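Local coordinates for DUF1214 domain-containing protein (Burkholderia cenocepacia, PDB 6ANS) that is of unknown function, an uncharacterised member of the DUF1214 family that crystallised with a bound sodium ion, at residues I51-A56 and F245-A250; R63-R68 and L308-M313. One frame throughout, in Å; residues are numbered along the deposited sequence.

Contact 1 of 2, residues I51-A56 and F245-A250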
loop_
_atom_site.group_PDB
_atom_site.type_symbol
_atom_site.label_atom_id
_atom_site.label_comp_id
_atom_site.label_asym_id
_atom_site.label_seq_id
_atom_site.Cartn_x
_atom_site.Cartn_y
_atom_site.Cartn_z
ATOM N N ILE A 51 20.788 -8.485 5.994
ATOM C CA ILE A 51 21.368 -7.167 5.754
ATOM C C ILE A 51 22.786 -7.114 6.300
ATOM O O ILE A 51 23.672 -6.484 5.714
ATOM C CB ILE A 51 20.475 -6.093 6.400
ATOM C CG1 ILE A 51 19.036 -6.282 5.935
ATOM C CG2 ILE A 51 20.978 -4.676 6.086
ATOM C CD1 ILE A 51 18.900 -6.363 4.430
ATOM N N LEU A 52 23.019 -7.796 7.421
ATOM C CA LEU A 52 24.294 -7.772 8.120
ATOM C C LEU A 52 25.311 -8.758 7.560
ATOM O O LEU A 52 26.472 -8.707 7.978
ATOM C CB LEU A 52 24.065 -8.044 9.605
ATOM C CG LEU A 52 23.155 -7.000 10.270
ATOM C CD1 LEU A 52 22.805 -7.408 11.701
ATOM C CD2 LEU A 52 23.835 -5.630 10.255
ATOM N N ARG A 53 24.898 -9.642 6.647
ATOM C CA ARG A 53 25.795 -10.577 5.963
ATOM C C ARG A 53 27.132 -9.941 5.625
ATOM O O ARG A 53 27.193 -8.832 5.086
ATOM C CB ARG A 53 25.163 -11.082 4.667
ATOM C CG ARG A 53 24.015 -12.019 4.823
ATOM C CD ARG A 53 23.262 -12.166 3.492
ATOM N NE ARG A 53 24.059 -12.805 2.439
ATOM C CZ ARG A 53 23.533 -13.580 1.491
ATOM N NH1 ARG A 53 22.235 -13.818 1.496
ATOM N NH2 ARG A 53 24.293 -14.121 0.542
ATOM N N THR A 54 28.203 -10.674 5.913
ATOM C CA THR A 54 29.536 -10.149 5.664
ATOM C C THR A 54 29.869 -10.097 4.182
ATOM O O THR A 54 30.789 -9.367 3.800
ATOM C CB THR A 54 30.582 -10.990 6.413
ATOM O OG1 THR A 54 30.466 -12.355 6.001
ATOM C CG2 THR A 54 30.390 -10.889 7.930
ATOM N N ASP A 55 29.142 -10.826 3.333
ATOM C CA ASP A 55 29.357 -10.686 1.899
ATOM C C ASP A 55 28.577 -9.521 1.285
ATOM O O ASP A 55 28.624 -9.347 0.067
ATOM C CB ASP A 55 29.028 -11.999 1.162
ATOM C CG ASP A 55 27.542 -12.392 1.229
ATOM O OD1 ASP A 55 26.716 -11.641 1.803
ATOM O OD2 ASP A 55 27.204 -13.478 0.685
ATOM N N ALA A 56 27.832 -8.727 2.087
ATOM C CA ALA A 56 27.159 -7.528 1.581
ATOM C C ALA A 56 27.945 -6.269 1.933
ATOM O O ALA A 56 28.593 -6.218 2.980
ATOM C CB ALA A 56 25.752 -7.402 2.175
ATOM N N PHE A 245 17.825 -12.637 -3.191
ATOM C CA PHE A 245 18.467 -11.649 -4.046
ATOM C C PHE A 245 19.774 -11.126 -3.466
ATOM O O PHE A 245 20.612 -10.629 -4.228
ATOM C CB PHE A 245 17.468 -10.541 -4.361
ATOM C CG PHE A 245 16.353 -11.023 -5.244
ATOM C CD1 PHE A 245 16.630 -11.453 -6.540
ATOM C CD2 PHE A 245 15.065 -11.148 -4.753
ATOM C CE1 PHE A 245 15.611 -11.943 -7.367
ATOM C CE2 PHE A 245 14.054 -11.642 -5.548
ATOM C CZ PHE A 245 14.329 -12.042 -6.868
ATOM N N ALA A 246 19.997 -11.285 -2.162
ATOM C CA ALA A 246 21.334 -11.038 -1.630
ATOM C C ALA A 246 22.322 -12.107 -2.096
ATOM O O ALA A 246 23.492 -11.802 -2.356
ATOM C CB ALA A 246 21.303 -10.986 -0.103
ATOM N N ASP A 247 21.874 -13.367 -2.204
ATOM C CA ASP A 247 22.718 -14.394 -2.822
ATOM C C ASP A 247 23.077 -14.017 -4.258
ATOM O O ASP A 247 24.231 -14.172 -4.677
ATOM C CB ASP A 247 22.025 -15.756 -2.793
ATOM C CG ASP A 247 21.914 -16.331 -1.389
ATOM O OD1 ASP A 247 22.588 -15.827 -0.453
ATOM O OD2 ASP A 247 21.124 -17.283 -1.222
ATOM N N TRP A 248 22.099 -13.537 -5.032
ATOM C CA TRP A 248 22.375 -13.110 -6.404
ATOM C C TRP A 248 23.410 -11.991 -6.438
ATOM O O TRP A 248 24.385 -12.049 -7.194
ATOM C CB TRP A 248 21.093 -12.618 -7.076
ATOM C CG TRP A 248 20.199 -13.687 -7.567
ATOM C CD1 TRP A 248 20.105 -14.966 -7.096
ATOM C CD2 TRP A 248 19.261 -13.578 -8.645
ATOM N NE1 TRP A 248 19.153 -15.655 -7.814
ATOM C CE2 TRP A 248 18.626 -14.826 -8.772
ATOM C CE3 TRP A 248 18.887 -12.535 -9.504
ATOM C CZ2 TRP A 248 17.646 -15.066 -9.727
ATOM C CZ3 TRP A 248 17.915 -12.776 -10.460
ATOM C CH2 TRP A 248 17.308 -14.030 -10.566
ATOM N N ALA A 249 23.182 -10.932 -5.653
ATOM C CA ALA A 249 24.064 -9.774 -5.729
ATOM C C ALA A 249 25.490 -10.164 -5.383
ATOM O O ALA A 249 26.431 -9.781 -6.089
ATOM C CB ALA A 249 23.562 -8.653 -4.811
ATOM N N ALA A 250 25.670 -10.960 -4.319
ATOM C CA ALA A 250 27.019 -11.396 -3.973
ATOM C C ALA A 250 27.631 -12.260 -5.071
ATOM O O ALA A 250 28.846 -12.204 -5.295
ATOM C CB ALA A 250 27.024 -12.155 -2.636
HETATM O O HOH W 1 24.932 -10.618 -0.284
#
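A salt-bridge network of Arg53, Asp55 and Asp247 joins the turn after helix 48-52 to the C-terminal part of helix 224-251, at the protein surface. The guanidinium of Arg53 works along two edges. Toward helix 224-251 it is end-on: Arg53 NH2 reaches Asp247 OD1 at 2.6 Å, and Arg53 NH1 reaches the same Asp247 OD1 at 2.8 Å. Both bonds lie close to the guanidinium plane but are bent. OD1 alone takes both N-H groups, NH2 nearly along its C-O bond and NH1 from above the carboxylate plane; the two planes are 59° apart. Toward its own turn the grip is side-on, with one nitrogen to each oxygen: NE to Asp55 OD1 and NH2 to Asp55 OD2, both on syn lone pairs, the second almost straight at 174°. The type I turn from Arg53 to Ala56 places Asp55 beside the arginine, and its CG stands between the backbone N and C (chi1 66°). Over one guanidinium face sits Ala246 CB, 3.4 Å from Arg53 NH1, while Ala250 CB lies 3.6 Å from Asp55 OD2. A water donates to Asp55 OD1 and to Ala246 O, bridging turn and helix. Gln50 OE1 also accepts from NH1. The shared guanidinium probably favours the deprotonated form of both Asp55 and Asp247, and carboxylates at two edges restrict its rotation.

Contact 2 of 2, residues R63-R68 and L308-M313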
loop_
_atom_site.group_PDB
_atom_site.type_symbol
_atom_site.label_atom_id
_atom_site.label_comp_id
_atom_site.label_asym_id
_atom_site.label_seq_id
_atom_site.Cartn_x
_atom_site.Cartn_y
_atom_site.Cartn_z
ATOM N N ARG A 63 23.597 -0.074 4.015
ATOM C CA ARG A 63 23.126 -0.700 5.243
ATOM C C ARG A 63 21.778 -0.111 5.649
ATOM O O ARG A 63 20.819 -0.844 5.901
ATOM C CB ARG A 63 24.196 -0.522 6.329
ATOM C CG ARG A 63 23.871 -0.985 7.742
ATOM C CD ARG A 63 23.718 -2.495 7.924
ATOM N NE ARG A 63 24.837 -3.317 7.457
ATOM C CZ ARG A 63 25.891 -3.672 8.192
ATOM N NH1 ARG A 63 26.019 -3.253 9.442
ATOM N NH2 ARG A 63 26.832 -4.445 7.668
ATOM N N ALA A 64 21.670 1.217 5.664
ATOM C CA ALA A 64 20.392 1.833 6.007
ATOM C C ALA A 64 19.299 1.416 5.031
ATOM O O ALA A 64 18.212 0.995 5.441
ATOM C CB ALA A 64 20.530 3.354 6.036
ATOM N N GLU A 65 19.586 1.471 3.728
ATOM C CA GLU A 65 18.581 1.076 2.749
ATOM C C GLU A 65 18.174 -0.375 2.916
ATOM O O GLU A 65 17.011 -0.718 2.678
ATOM C CB GLU A 65 19.089 1.333 1.329
ATOM C CG GLU A 65 19.071 2.797 0.990
ATOM C CD GLU A 65 19.383 3.092 -0.456
ATOM O OE1 GLU A 65 19.919 2.209 -1.147
ATOM O OE2 GLU A 65 19.102 4.227 -0.899
ATOM N N GLY A 66 19.098 -1.232 3.357
ATOM C CA GLY A 66 18.759 -2.631 3.543
ATOM C C GLY A 66 17.669 -2.853 4.571
ATOM O O GLY A 66 16.766 -3.665 4.363
ATOM N N PHE A 67 17.736 -2.143 5.703
ATOM C CA PHE A 67 16.679 -2.312 6.693
ATOM C C PHE A 67 15.364 -1.684 6.229
ATOM O O PHE A 67 14.285 -2.187 6.569
ATOM C CB PHE A 67 17.130 -1.757 8.046
ATOM C CG PHE A 67 18.212 -2.583 8.700
ATOM C CD1 PHE A 67 17.947 -3.873 9.148
ATOM C CD2 PHE A 67 19.496 -2.082 8.837
ATOM C CE1 PHE A 67 18.953 -4.652 9.738
ATOM C CE2 PHE A 67 20.503 -2.847 9.420
ATOM C CZ PHE A 67 20.232 -4.131 9.880
ATOM N N ARG A 68 15.412 -0.580 5.485
ATOM C CA ARG A 68 14.168 -0.093 4.897
ATOM C C ARG A 68 13.604 -1.118 3.928
ATOM O O ARG A 68 12.390 -1.366 3.897
ATOM C CB ARG A 68 14.374 1.228 4.177
ATOM C CG ARG A 68 13.049 1.739 3.509
ATOM C CD ARG A 68 13.246 3.078 2.844
ATOM N NE ARG A 68 14.195 2.967 1.747
ATOM C CZ ARG A 68 14.577 3.981 0.978
ATOM N NH1 ARG A 68 14.095 5.202 1.178
ATOM N NH2 ARG A 68 15.437 3.767 -0.005
ATOM N N LEU A 308 19.428 1.237 -12.811
ATOM C CA LEU A 308 20.423 1.230 -11.753
ATOM C C LEU A 308 19.722 0.931 -10.429
ATOM O O LEU A 308 18.656 1.488 -10.154
ATOM C CB LEU A 308 21.164 2.565 -11.705
ATOM C CG LEU A 308 22.572 2.483 -11.092
ATOM C CD1 LEU A 308 23.477 1.628 -11.991
ATOM C CD2 LEU A 308 23.175 3.871 -10.868
ATOM N N ASN A 309 20.301 0.020 -9.640
ATOM C CA ASN A 309 19.725 -0.461 -8.385
ATOM C C ASN A 309 20.710 -0.290 -7.239
ATOM O O ASN A 309 21.914 -0.146 -7.452
ATOM C CB ASN A 309 19.352 -1.960 -8.426
ATOM C CG ASN A 309 18.586 -2.353 -9.684
ATOM O OD1 ASN A 309 17.774 -1.582 -10.201
ATOM N ND2 ASN A 309 18.802 -3.589 -10.146
ATOM N N ASN A 310 20.198 -0.387 -6.006
ATOM C CA ASN A 310 21.101 -0.537 -4.872
ATOM C C ASN A 310 21.515 -2.004 -4.731
ATOM O O ASN A 310 21.160 -2.858 -5.550
ATOM C CB ASN A 310 20.475 0.013 -3.588
ATOM C CG ASN A 310 19.250 -0.757 -3.127
ATOM O OD1 ASN A 310 18.921 -1.848 -3.620
ATOM N ND2 ASN A 310 18.558 -0.178 -2.160
ATOM N N TYR A 311 22.288 -2.305 -3.680
ATOM C CA TYR A 311 22.787 -3.667 -3.520
ATOM C C TYR A 311 21.659 -4.667 -3.315
ATOM O O TYR A 311 21.801 -5.840 -3.682
ATOM C CB TYR A 311 23.768 -3.760 -2.353
ATOM C CG TYR A 311 24.393 -5.138 -2.261
ATOM C CD1 TYR A 311 25.478 -5.478 -3.061
ATOM C CD2 TYR A 311 23.888 -6.100 -1.391
ATOM C CE1 TYR A 311 26.058 -6.723 -2.996
ATOM C CE2 TYR A 311 24.475 -7.353 -1.297
ATOM C CZ TYR A 311 25.554 -7.660 -2.110
ATOM O OH TYR A 311 26.135 -8.901 -2.050
ATOM N N TRP A 312 20.548 -4.231 -2.723
ATOM C CA TRP A 312 19.380 -5.067 -2.455
ATOM C C TRP A 312 18.514 -5.302 -3.687
ATOM O O TRP A 312 17.441 -5.909 -3.568
ATOM C CB TRP A 312 18.577 -4.410 -1.318
ATOM C CG TRP A 312 19.544 -4.048 -0.210
ATOM C CD1 TRP A 312 19.898 -2.792 0.212
ATOM C CD2 TRP A 312 20.353 -4.963 0.538
ATOM N NE1 TRP A 312 20.858 -2.879 1.196
ATOM C CE2 TRP A 312 21.149 -4.199 1.419
ATOM C CE3 TRP A 312 20.460 -6.357 0.568
ATOM C CZ2 TRP A 312 22.042 -4.782 2.318
ATOM C CZ3 TRP A 312 21.354 -6.937 1.462
ATOM C CH2 TRP A 312 22.131 -6.148 2.323
HETATM N N MSE A 313 18.952 -4.823 -4.852
HETATM C CA MSE A 313 18.267 -5.023 -6.131
HETATM C C MSE A 313 16.906 -4.338 -6.132
HETATM O O MSE A 313 15.963 -4.748 -6.810
HETATM C CB MSE A 313 18.182 -6.527 -6.464
HETATM C CG MSE A 313 19.589 -7.136 -6.517
HETATM SE SE MSE A 313 19.709 -8.962 -7.293
HETATM C CE MSE A 313 19.091 -8.494 -9.113
#
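Helix 60-83 packs here on the type I turn, Asn310 to Met313, that follows strand 303-309 of an antiparallel four-stranded sheet, and all four touching residues are buried. Two kinds of interaction carry the contact: indole against glycine backbone, and amide against carboxylate. In the first, Gly66 lies over one face of the Trp312 indole. Its CA stands 3.5 Å from the centroid of the five-membered ring and 27° off the ring normal, which meets the geometry of a CH-pi contact, and the nearest ring atom is Trp312 NE1, 3.2 Å from Gly66 CA. With no side chain on Gly66, the helix backbone itself comes down on the ring. Tyr311 CD2 approaches the opposite face of the Trp312 indole toward its rim, 3.8 Å above the plane, and the ring of Tyr69 also meets the indole. Trp312 NE1 donates to Thr62 O, one turn earlier on the same helix, which fixes the indole's rotation.

The second kind joins Asn310 of the turn to Glu65 of the helix, whose side chain extends beyond CG toward the amide; the carboxylate and amide planes are inclined to each other. Glu65 OE1 also accepts from His358 NE2, and Asn310 ND2 has a further acceptor in Glu314 OE1; the buried carboxylate oxygen thus has two donors and the amide nitrogen two acceptors. Arg68 NH2 makes a long ion pair with the other oxygen, Glu65 OE2. Across the segments, the bond is from Asn310 ND2 to Glu65 OE1 at 2.9 Å, N-H...O angle 164°, in the amide plane but 52° out of the carboxylate plane.

Following the chain from the N terminus, 51-56 comes first, then 63-68, only a few residues later on the next helix; 245-250 and 308-313 follow far downstream in the same order. The contacts therefore cross rather than nest: contact 1 closes a loop of 188 residues between its segments, contact 2 one of 239. Their centres are 10 Å apart, on the same side of the chain's centre. Tyr311 joins them, its OH 3.3 Å from Asp55 O in a probable hydrogen bond, while Ile51 CD1 packs 3.4 Å from Gly66 O. Together they tie the N-terminal helices to helix 224-251 and to the sheet containing strand 303-309.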